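Local coordinates for GrpB family protein (Enterococcus faecalis, PDB 2NRK) that is of unknown function but belongs to the conserved GrpB (UPF0157) family, probably related in fold to nucleotidyltransferases, and appears here as a two-fold symmetric pair, at the interface of chains A and B. Residues are numbered along the deposited sequence; one frame, centred on the assembly and turned at random. Chains: chain A/B, Hypothetical protein GrpB.

Contact 1: the interface of chains A and B. Residues chain A 61, 108-109; chain B 165, 168-169.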
loop_
_atom_site.group_PDB
_atom_site.type_symbol
_atom_site.label_atom_id
_atom_site.label_comp_id
_atom_site.label_asym_id
_atom_site.label_seq_id
_atom_site.Cartn_x
_atom_site.Cartn_y
_atom_site.Cartn_z
ATOM N N GLU A 61 -4.311 -10.673 10.163
ATOM C CA GLU A 61 -4.994 -9.657 10.967
ATOM C C GLU A 61 -4.188 -9.288 12.201
ATOM O O GLU A 61 -4.108 -8.108 12.562
ATOM C CB GLU A 61 -6.391 -10.141 11.368
ATOM C CG GLU A 61 -7.294 -10.270 10.167
ATOM C CD GLU A 61 -8.782 -10.328 10.525
ATOM O OE1 GLU A 61 -9.234 -9.619 11.470
ATOM O OE2 GLU A 61 -9.483 -11.090 9.822
ATOM N N PHE A 108 -1.493 -6.802 8.595
ATOM C CA PHE A 108 -2.118 -6.024 7.528
ATOM C C PHE A 108 -1.737 -4.510 7.487
ATOM O O PHE A 108 -1.897 -3.848 6.451
ATOM C CB PHE A 108 -3.649 -6.086 7.671
ATOM C CG PHE A 108 -4.156 -5.270 8.811
ATOM C CD1 PHE A 108 -4.113 -5.785 10.106
ATOM C CD2 PHE A 108 -4.641 -3.975 8.604
ATOM C CE1 PHE A 108 -4.558 -5.040 11.185
ATOM C CE2 PHE A 108 -5.085 -3.202 9.678
ATOM C CZ PHE A 108 -5.047 -3.729 10.974
ATOM N N ASP A 109 -1.317 -3.964 8.633
ATOM C CA ASP A 109 -0.994 -2.537 8.705
ATOM C C ASP A 109 0.476 -2.216 8.492
ATOM O O ASP A 109 0.869 -1.043 8.518
ATOM C CB ASP A 109 -1.534 -1.880 9.973
ATOM C CG ASP A 109 -1.120 -2.591 11.237
ATOM O OD1 ASP A 109 -0.358 -3.583 11.194
ATOM O OD2 ASP A 109 -1.612 -2.142 12.296
ATOM N N LYS B 165 -9.501 0.588 9.776
ATOM C CA LYS B 165 -8.867 -0.682 10.107
ATOM C C LYS B 165 -9.511 -1.826 9.322
ATOM O O LYS B 165 -8.815 -2.648 8.715
ATOM C CB LYS B 165 -8.938 -0.905 11.622
ATOM C CG LYS B 165 -8.358 -2.198 12.083
ATOM C CD LYS B 165 -8.122 -2.136 13.619
ATOM C CE LYS B 165 -7.797 -3.510 14.164
ATOM N NZ LYS B 165 -7.618 -3.501 15.676
ATOM N N LEU B 168 -8.397 -1.494 5.611
ATOM C CA LEU B 168 -7.009 -1.862 5.270
ATOM C C LEU B 168 -6.871 -3.394 5.264
ATOM O O LEU B 168 -6.159 -3.940 4.415
ATOM C CB LEU B 168 -6.016 -1.217 6.232
ATOM C CG LEU B 168 -4.531 -1.298 5.815
ATOM C CD1 LEU B 168 -4.330 -0.748 4.359
ATOM C CD2 LEU B 168 -3.662 -0.570 6.853
ATOM N N LYS B 169 -7.551 -4.074 6.188
ATOM C CA LYS B 169 -7.585 -5.546 6.166
ATOM C C LYS B 169 -8.156 -6.022 4.825
ATOM O O LYS B 169 -7.592 -6.903 4.178
ATOM C CB LYS B 169 -8.414 -6.108 7.331
ATOM C CG LYS B 169 -7.733 -5.900 8.678
ATOM C CD LYS B 169 -8.642 -6.338 9.833
ATOM C CE LYS B 169 -7.939 -6.181 11.180
ATOM N NZ LYS B 169 -8.868 -6.658 12.250
#

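Contact 2: the interface of chains A and B. Residues chain A 59, 108-109, 111; chain B 112, 115, 168, 172.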
loop_
_atom_site.group_PDB
_atom_site.type_symbol
_atom_site.label_atom_id
_atom_site.label_comp_id
_atom_site.label_asym_id
_atom_site.label_seq_id
_atom_site.Cartn_x
_atom_site.Cartn_y
_atom_site.Cartn_z
ATOM N N ILE A 59 -0.231 -12.240 4.755
ATOM C CA ILE A 59 -0.749 -11.033 5.399
ATOM C C ILE A 59 -1.812 -11.479 6.384
ATOM O O ILE A 59 -2.753 -12.196 6.001
ATOM C CB ILE A 59 -1.352 -10.077 4.333
ATOM C CG1 ILE A 59 -0.281 -9.743 3.292
ATOM C CG2 ILE A 59 -1.899 -8.856 5.030
ATOM C CD1 ILE A 59 -0.882 -9.000 2.072
ATOM N N PHE A 108 -1.493 -6.802 8.595
ATOM C CA PHE A 108 -2.118 -6.024 7.528
ATOM C C PHE A 108 -1.737 -4.510 7.487
ATOM O O PHE A 108 -1.897 -3.848 6.451
ATOM C CB PHE A 108 -3.649 -6.086 7.671
ATOM C CG PHE A 108 -4.156 -5.270 8.811
ATOM C CD1 PHE A 108 -4.113 -5.785 10.106
ATOM C CD2 PHE A 108 -4.641 -3.975 8.604
ATOM C CE1 PHE A 108 -4.558 -5.040 11.185
ATOM C CE2 PHE A 108 -5.085 -3.202 9.678
ATOM C CZ PHE A 108 -5.047 -3.729 10.974
ATOM N N ASP A 109 -1.317 -3.964 8.633
ATOM C CA ASP A 109 -0.994 -2.537 8.705
ATOM C C ASP A 109 0.476 -2.216 8.492
ATOM O O ASP A 109 0.869 -1.043 8.518
ATOM C CB ASP A 109 -1.534 -1.880 9.973
ATOM C CG ASP A 109 -1.120 -2.591 11.237
ATOM O OD1 ASP A 109 -0.358 -3.583 11.194
ATOM O OD2 ASP A 109 -1.612 -2.142 12.296
ATOM N N THR A 111 2.144 -1.616 5.889
ATOM C CA THR A 111 2.018 -1.317 4.449
ATOM C C THR A 111 3.366 -1.164 3.764
ATOM O O THR A 111 3.497 -1.498 2.586
ATOM C CB THR A 111 1.162 -0.091 4.197
ATOM O OG1 THR A 111 1.795 1.080 4.753
ATOM C CG2 THR A 111 -0.235 -0.290 4.850
ATOM N N GLN B 112 1.687 4.249 4.321
ATOM C CA GLN B 112 0.676 4.212 5.390
ATOM C C GLN B 112 -0.440 5.221 5.134
ATOM O O GLN B 112 -1.621 4.884 5.253
ATOM C CB GLN B 112 1.312 4.476 6.764
ATOM C CG GLN B 112 2.426 3.513 7.149
ATOM C CD GLN B 112 1.923 2.242 7.781
ATOM O OE1 GLN B 112 1.274 1.433 7.132
ATOM N NE2 GLN B 112 2.239 2.049 9.060
ATOM N N LEU B 115 -2.358 4.478 1.564
ATOM C CA LEU B 115 -3.348 3.379 1.732
ATOM C C LEU B 115 -4.446 3.678 2.724
ATOM O O LEU B 115 -5.565 3.210 2.536
ATOM C CB LEU B 115 -2.688 2.025 2.047
ATOM C CG LEU B 115 -1.902 1.438 0.876
ATOM C CD1 LEU B 115 -1.490 0.017 1.247
ATOM C CD2 LEU B 115 -2.709 1.371 -0.462
ATOM N N LEU B 168 -8.397 -1.494 5.611
ATOM C CA LEU B 168 -7.009 -1.862 5.270
ATOM C C LEU B 168 -6.871 -3.394 5.264
ATOM O O LEU B 168 -6.159 -3.940 4.415
ATOM C CB LEU B 168 -6.016 -1.217 6.232
ATOM C CG LEU B 168 -4.531 -1.298 5.815
ATOM C CD1 LEU B 168 -4.330 -0.748 4.359
ATOM C CD2 LEU B 168 -3.662 -0.570 6.853
ATOM N N TRP B 172 -6.169 -6.095 1.170
ATOM C CA TRP B 172 -5.228 -7.166 0.764
ATOM C C TRP B 172 -5.921 -8.427 0.266
ATOM O O TRP B 172 -5.281 -9.297 -0.316
ATOM C CB TRP B 172 -4.323 -7.558 1.955
ATOM C CG TRP B 172 -3.602 -6.418 2.501
ATOM C CD1 TRP B 172 -3.690 -5.923 3.774
ATOM C CD2 TRP B 172 -2.687 -5.557 1.797
ATOM N NE1 TRP B 172 -2.876 -4.847 3.914
ATOM C CE2 TRP B 172 -2.252 -4.576 2.715
ATOM C CE3 TRP B 172 -2.195 -5.520 0.474
ATOM C CZ2 TRP B 172 -1.355 -3.554 2.368
ATOM C CZ3 TRP B 172 -1.286 -4.493 0.123
ATOM C CH2 TRP B 172 -0.868 -3.532 1.061
#

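Contact 1: the interface of chains A and B
The ring of A:Phe108 lies against the side chain of B:Lys169, and this CH-pi contact dominates the patch, in which a loop of one GrpB subunit meets the C-terminal helix 157-171 of the other. The CG methylene of B:Lys169 sits over the middle of the ring, 3.6 Å from its centroid. Extended beyond CG, the lysine chain continues over the same face, and its CE stands above the rim, 3.6 Å from CE1 of A:Phe108. On the opposite face the ring is backed within its own chain by CB of A:Asp109, displaced toward the rim. With CG of A:Phe108 placed between backbone N and carbonyl carbon (chi1 73°), the ring projects toward the partner helix.

Further apolar contacts come from the same helix. CB of B:Leu168 lies at the ring's edge, in plane beside CD2, whereas CG of B:Lys165 comes to CZ of A:Phe108 at 3.8 Å from above the rim, on the lysine-covered side, its side chain crossing that of the phenylalanine at roughly a right angle. One branch of B:Leu168, CD2, reaches beyond the ring to the backbone CA of A:Asp109, also at 3.8 Å. Residues from neighbouring turns of the helix thus meet one face and one edge of the ring.

The charged part of the contact is a salt bridge with a hydrogen bond, formed as the extended B:Lys169 chain crosses that of A:Glu61. The same lysine therefore offers its methylenes to the ring and its terminal amino group to the carboxylate, which probably limits its freedom to swing away. Its NZ donates to the carboxylate oxygen OE1 of A:Glu61 over 3.1 Å, meeting that oxygen on its anti side and 32° out of the carboxylate plane.

Contact 2: the interface of chains A and B
B:Trp172 packs its indole against A:Ile59 and hydrogen-bonds to the backbone of A:Phe108, joining the residue just past the C-terminal helix of one GrpB-family subunit to strand 54-60 and the loop after strand 101-107 of the other. This is the tightly packed part of the contact. CD1 of A:Ile59 lies 3.5 Å above the plane of the indole, toward its rim, while the other branch, CG2, is 3.7 Å from CD1 of B:Trp172. The isoleucine has CG1 anti to its carbonyl carbon (chi1 -57°), which leaves CG2 anti to the backbone N, so that CG2 and the CD1 end of the CG1 branch both meet the indole, the two side chains crossing nearly at right angles. The indole NE1 donates to the carbonyl O of A:Phe108 across 2.9 Å, with an angle of 156° at the hydrogen. It approaches in the carbonyl plane, on a lone pair, although the oxygen is somewhat tilted from the indole plane. This polar tie, together with the isoleucine on one face, should restrict rotation of the indole.

Where the start of helix 111-126 of chain A meets the same helix of chain B, the looser side is that of B:Gln112 and B:Leu115, which lose little surface, although A:Thr111 is itself well buried. Its methyl CG2 meets CD1 of B:Leu115 at 3.8 Å, as the two side chains slide past each other in opposite directions, and CD2 of B:Leu168 at 4.0 Å. The hydroxyl OG1 of A:Thr111 is modelled as donating to the side-chain carbonyl OE1 of B:Gln112, whose chain bends at chi2 (-85°) to bring its amide back toward the threonine. That amide's orientation is doubtful, because OE1 also lies 2.9 Å from the carbonyl O of A:Asp109, where both atoms can only accept. As modelled, the bond from NE2 to A:Asp109 O is weak, and that from the backbone N of A:Thr111 to OE1 similarly so.

Contact 1 and contact 2 are adjoining parts of one interface, the centres of their C-alpha atoms about 5 Å apart. They share A:Phe108, A:Asp109 and B:Leu168: the loop between strand 101-107 and helix 111-126 of one chain meets the end of helix 157-171 of the other in both. Contact 1 uses the phenylalanine's ring, contact 2 its backbone carbonyl, and contact 2 extends the surface to the start of helix 111-126. Two-fold symmetry repeats the whole set with the chains exchanged. Such reciprocal burial would suit a dimer, but the structure alone does not show that this pair forms in the cell.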